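Local coordinates for protein aminofutalosine deaminase (Helicobacter pylori, PDB 7LKK) that deaminates aminofutalosine in the menaquinone pathway, using a metal-dependent amidohydrolase barrel that here holds an iron(III) ion and methylthio-coformycin, at residues S132-N138 against N152-E158. Numbering follows the deposited sequence.
With MCF ((8R)-3-(5-S-methyl-5-thio-beta-D-ribofuranosyl)-3,6,7,8-tetrahydroimidazo[4,5-d][1,3]diazepin-8-ol), chain J; EDO (1,2-ethanediol), chain F.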
ATOM      1  N   SER A 132       9.493  10.855  17.230  1.00 20.50           N
ATOM      2  CA  SER A 132       8.674  10.795  18.435  1.00 18.42           C
ATOM      3  C   SER A 132       7.622   9.710  18.275  1.00 21.41           C
ATOM      4  O   SER A 132       7.069   9.529  17.186  1.00 16.92           O
ATOM      5  CB  SER A 132       7.992  12.143  18.721  1.00 20.95           C
ATOM      6  OG  SER A 132       8.927  13.211  18.697  1.00 20.02           O
ATOM      7  N   VAL A 133       7.344   8.988  19.359  1.00 16.73           N
ATOM      8  CA  VAL A 133       6.415   7.866  19.328  1.00 16.70           C
ATOM      9  C   VAL A 133       5.448   7.968  20.500  1.00 20.82           C
ATOM     10  O   VAL A 133       5.838   8.322  21.617  1.00 18.63           O
ATOM     11  CB  VAL A 133       7.150   6.508  19.354  1.00 21.06           C
ATOM     12  CG1 VAL A 133       7.874   6.269  18.037  1.00 20.03           C
ATOM     13  CG2 VAL A 133       8.123   6.436  20.526  1.00 24.21           C
ATOM     14  N   GLY A 134       4.177   7.679  20.229  1.00 17.82           N
ATOM     15  CA  GLY A 134       3.206   7.406  21.271  1.00 20.10           C
ATOM     16  C   GLY A 134       3.083   5.908  21.462  1.00 22.82           C
ATOM     17  O   GLY A 134       2.442   5.228  20.657  1.00 18.44           O
ATOM     18  N   ALA A 135       3.715   5.379  22.506  1.00 21.46           N
ATOM     19  CA  ALA A 135       3.829   3.940  22.712  1.00 21.29           C
ATOM     20  C   ALA A 135       2.781   3.465  23.711  1.00 20.83           C
ATOM     21  O   ALA A 135       2.818   3.846  24.886  1.00 20.83           O
ATOM     22  CB  ALA A 135       5.233   3.579  23.196  1.00 21.95           C
ATOM     23  N   ILE A 136       1.858   2.629  23.246  1.00 24.56           N
ATOM     24  CA  ILE A 136       0.889   1.992  24.130  1.00 22.66           C
ATOM     25  C   ILE A 136       1.545   0.786  24.786  1.00 25.45           C
ATOM     26  O   ILE A 136       2.118  -0.072  24.104  1.00 24.25           O
ATOM     27  CB  ILE A 136      -0.374   1.585  23.357  1.00 27.86           C
ATOM     28  CG1 ILE A 136      -0.982   2.796  22.646  1.00 25.10           C
ATOM     29  CG2 ILE A 136      -1.385   0.943  24.297  1.00 21.86           C
ATOM     30  CD1 ILE A 136      -1.910   3.621  23.516  1.00 28.43           C
ATOM     31  N   SER A 137       1.456   0.710  26.112  1.00 23.26           N
ATOM     32  CA  SER A 137       2.157  -0.318  26.866  1.00 21.55           C
ATOM     33  C   SER A 137       1.246  -0.879  27.945  1.00 28.60           C
ATOM     34  O   SER A 137       0.607  -0.118  28.679  1.00 23.89           O
ATOM     35  CB  SER A 137       3.433   0.244  27.500  1.00 24.49           C
ATOM     36  OG  SER A 137       4.169  -0.778  28.145  1.00 30.35           O
ATOM     37  N   ASN A 138       1.195  -2.208  28.038  1.00 25.93           N
ATOM     38  CA  ASN A 138       0.455  -2.892  29.091  1.00 25.73           C
ATOM     39  C   ASN A 138       1.335  -3.362  30.239  1.00 28.77           C
ATOM     40  O   ASN A 138       0.838  -3.522  31.359  1.00 28.07           O
ATOM     41  CB  ASN A 138      -0.292  -4.102  28.515  1.00 32.42           C
ATOM     42  CG  ASN A 138      -1.308  -3.713  27.462  1.00 28.42           C
ATOM     43  OD1 ASN A 138      -1.261  -4.192  26.331  1.00 28.20           O
ATOM     44  ND2 ASN A 138      -2.236  -2.838  27.830  1.00 27.14           N
ATOM     45  N   ASN A 152      12.032  10.429  21.125  1.00 26.41           N
ATOM     46  CA  ASN A 152      11.112  11.004  22.098  1.00 24.18           C
ATOM     47  C   ASN A 152       9.956  10.034  22.312  1.00 23.13           C
ATOM     48  O   ASN A 152       9.341   9.569  21.348  1.00 21.42           O
ATOM     49  CB  ASN A 152      10.584  12.355  21.618  1.00 21.67           C
ATOM     50  CG  ASN A 152      11.690  13.347  21.322  1.00 28.91           C
ATOM     51  OD1 ASN A 152      12.514  13.654  22.185  1.00 30.54           O
ATOM     52  ND2 ASN A 152      11.712  13.858  20.095  1.00 25.89           N
ATOM     53  N   ALA A 153       9.668   9.713  23.569  1.00 22.82           N
ATOM     54  CA  ALA A 153       8.686   8.685  23.882  1.00 18.77           C
ATOM     55  C   ALA A 153       7.628   9.226  24.830  1.00 21.38           C
ATOM     56  O   ALA A 153       7.956   9.773  25.888  1.00 23.33           O
ATOM     57  CB  ALA A 153       9.357   7.452  24.493  1.00 28.34           C
ATOM     58  N   VAL A 154       6.365   9.076  24.442  1.00 20.66           N
ATOM     59  CA  VAL A 154       5.228   9.241  25.339  1.00 18.65           C
ATOM     60  C   VAL A 154       4.624   7.857  25.534  1.00 22.77           C
ATOM     61  O   VAL A 154       3.972   7.321  24.628  1.00 19.37           O
ATOM     62  CB  VAL A 154       4.191  10.227  24.789  1.00 17.93           C
ATOM     63  CG1 VAL A 154       3.010  10.338  25.743  1.00 18.19           C
ATOM     64  CG2 VAL A 154       4.825  11.591  24.562  1.00 21.95           C
ATOM     65  N   VAL A 155       4.842   7.270  26.705  1.00 19.61           N
ATOM     66  CA  VAL A 155       4.408   5.904  26.976  1.00 19.51           C
ATOM     67  C   VAL A 155       3.047   5.962  27.659  1.00 20.38           C
ATOM     68  O   VAL A 155       2.922   6.469  28.779  1.00 20.91           O
ATOM     69  CB  VAL A 155       5.429   5.138  27.825  1.00 22.79           C
ATOM     70  CG1 VAL A 155       4.842   3.813  28.285  1.00 18.04           C
ATOM     71  CG2 VAL A 155       6.701   4.906  27.027  1.00 24.42           C
ATOM     72  N   PHE A 156       2.028   5.453  26.974  1.00 20.35           N
ATOM     73  CA  PHE A 156       0.673   5.356  27.510  1.00 20.94           C
ATOM     74  C   PHE A 156       0.537   3.997  28.184  1.00 18.95           C
ATOM     75  O   PHE A 156       0.406   2.971  27.511  1.00 18.25           O
ATOM     76  CB  PHE A 156      -0.367   5.513  26.404  1.00 18.45           C
ATOM     77  CG  PHE A 156      -0.373   6.865  25.743  1.00 19.53           C
ATOM     78  CD1 PHE A 156       0.516   7.156  24.718  1.00 16.26           C
ATOM     79  CD2 PHE A 156      -1.292   7.830  26.118  1.00 17.46           C
ATOM     80  CE1 PHE A 156       0.503   8.393  24.100  1.00 20.10           C
ATOM     81  CE2 PHE A 156      -1.309   9.072  25.504  1.00 21.50           C
ATOM     82  CZ  PHE A 156      -0.411   9.351  24.493  1.00 22.43           C
ATOM     83  N   LEU A 157       0.573   3.978  29.513  1.00 19.77           N
ATOM     84  CA  LEU A 157       0.274   2.754  30.250  1.00 18.16           C
ATOM     85  C   LEU A 157      -1.213   2.461  30.112  1.00 18.47           C
ATOM     86  O   LEU A 157      -2.051   3.214  30.619  1.00 18.22           O
ATOM     87  CB  LEU A 157       0.671   2.888  31.717  1.00 15.66           C
ATOM     88  CG  LEU A 157       0.432   1.628  32.554  1.00 23.86           C
ATOM     89  CD1 LEU A 157       1.234   0.455  32.009  1.00 25.65           C
ATOM     90  CD2 LEU A 157       0.753   1.869  34.020  1.00 23.30           C
ATOM     91  N   GLU A 158      -1.543   1.368  29.432  1.00 19.04           N
ATOM     92  CA  GLU A 158      -2.909   1.079  29.020  1.00 21.40           C
ATOM     93  C   GLU A 158      -3.564   0.116  29.999  1.00 21.78           C
ATOM     94  O   GLU A 158      -3.014  -0.952  30.293  1.00 18.24           O
ATOM     95  CB  GLU A 158      -2.931   0.488  27.611  1.00 18.15           C
ATOM     96  CG  GLU A 158      -4.296   0.022  27.158  1.00 20.79           C
ATOM     97  CD  GLU A 158      -4.258  -0.586  25.773  1.00 24.20           C
ATOM     98  OE1 GLU A 158      -3.707  -1.696  25.628  1.00 27.48           O
ATOM     99  OE2 GLU A 158      -4.774   0.050  24.829  1.00 24.88           O
TER
HETATM  100  O8  MCF J 506      -5.171  -0.886  18.470  1.00 30.79           O
HETATM  101  C8  MCF J 506      -4.902  -2.148  17.915  1.00 28.39           C
HETATM  102  C7  MCF J 506      -6.168  -2.894  17.511  1.00 25.65           C
HETATM  103  N6  MCF J 506      -7.264  -2.559  18.386  1.00 25.30           N
HETATM  104  C5  MCF J 506      -7.076  -2.625  19.818  1.00 26.51           C
HETATM  105  N4  MCF J 506      -5.843  -2.993  20.505  1.00 24.69           N
HETATM  106  C10 MCF J 506      -4.496  -3.423  20.053  1.00 25.35           C
HETATM  107  C9  MCF J 506      -4.010  -3.019  18.824  1.00 24.50           C
HETATM  108  N1  MCF J 506      -2.797  -3.536  18.685  1.00 26.38           N
HETATM  109  C2  MCF J 506      -2.484  -4.233  19.776  1.00 26.43           C
HETATM  110  N3  MCF J 506      -3.523  -4.151  20.612  1.00 23.54           N
HETATM  111  C1S MCF J 506      -3.546  -4.827  21.946  1.00 29.09           C
HETATM  112  C2S MCF J 506      -4.126  -3.952  23.082  1.00 28.97           C
HETATM  113  O2S MCF J 506      -3.164  -3.136  23.600  1.00 23.50           O
HETATM  114  O4S MCF J 506      -4.324  -5.842  21.908  1.00 27.92           O
HETATM  115  C4S MCF J 506      -4.836  -6.071  23.428  1.00 29.99           C
HETATM  116  C3S MCF J 506      -4.548  -4.998  24.108  1.00 29.79           C
HETATM  117  O3S MCF J 506      -3.399  -5.290  25.039  1.00 30.91           O
HETATM  118  C5S MCF J 506      -6.336  -6.310  23.423  1.00 31.10           C
HETATM  119  S5S MCF J 506      -6.786  -7.388  24.813  1.00 38.43           S
HETATM  120  C6S MCF J 506      -8.561  -7.212  25.154  1.00 34.28           C
HETATM  121  C1  EDO F 502      -1.126  -8.199  26.761  1.00 35.39           C
HETATM  122  O1  EDO F 502      -0.537  -7.227  25.889  1.00 37.16           O
HETATM  123  C2  EDO F 502      -2.568  -7.813  27.072  1.00 36.37           C
HETATM  124  O2  EDO F 502      -3.407  -8.132  25.955  1.00 36.54           O
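Val-133 takes its place between Asn-152 and Val-154, giving its N-H to Asn-152 O and accepting from Val-154 N, in a regular parallel pairing of two neighbouring strands of the amidohydrolase TIM barrel, joined by a beta-alpha-beta crossover through helix 143-147. The backbone bonds zigzag: Val-133, Ala-135 and Ser-137 each give their N-H to the following strand and each take one back through their carbonyl, ending with Glu-158 N to Ser-137 O at 2.7 Å. The two strands run 24° apart.

Apolar packing divides between the two faces. With Ile-136 and Phe-156, which face the barrel interior and both reach Ser-219 of strand 218-222, CD1 of the isoleucine lies 3.8 Å from CB of Phe-156. The phenyl ring turns an edge to Gly-134, with Phe-156 CE1 4.0 Å from Gly-134 CA. On the other face Val-155 CG1, anti to its own nitrogen (chi1 170°), reaches forward to Ser-137 CB, while helix 166-180 covers Val-155 and Leu-157.

Polar side chains close both ends. At the first, Asn-152 ND2 donates to Ser-132 OG, which also bonds Asn-376. The other end opens into the inhibitor pocket, where Asn-138 and Glu-158 run alongside each other with amide and carboxylate only 25° from coplanar. Asn-138 ND2 is held by two acceptors, the anti lone pair of Glu-158 OE1 at 2.9 Å and the Glu-158 backbone O, which it meets from above the carbonyl plane. With both acceptors near the amide plane, this grip probably fixes the amide's rotation and presents Asn-138 OD1 to the ribose. Asn-138 OD1 accepts from the inhibitor's O3S at 2.7 Å. The neighbouring hydroxyl O2S donates to Glu-158 OE1 at 2.5 Å, so that one carboxylate oxygen serves both Asn-138 ND2 and the sugar.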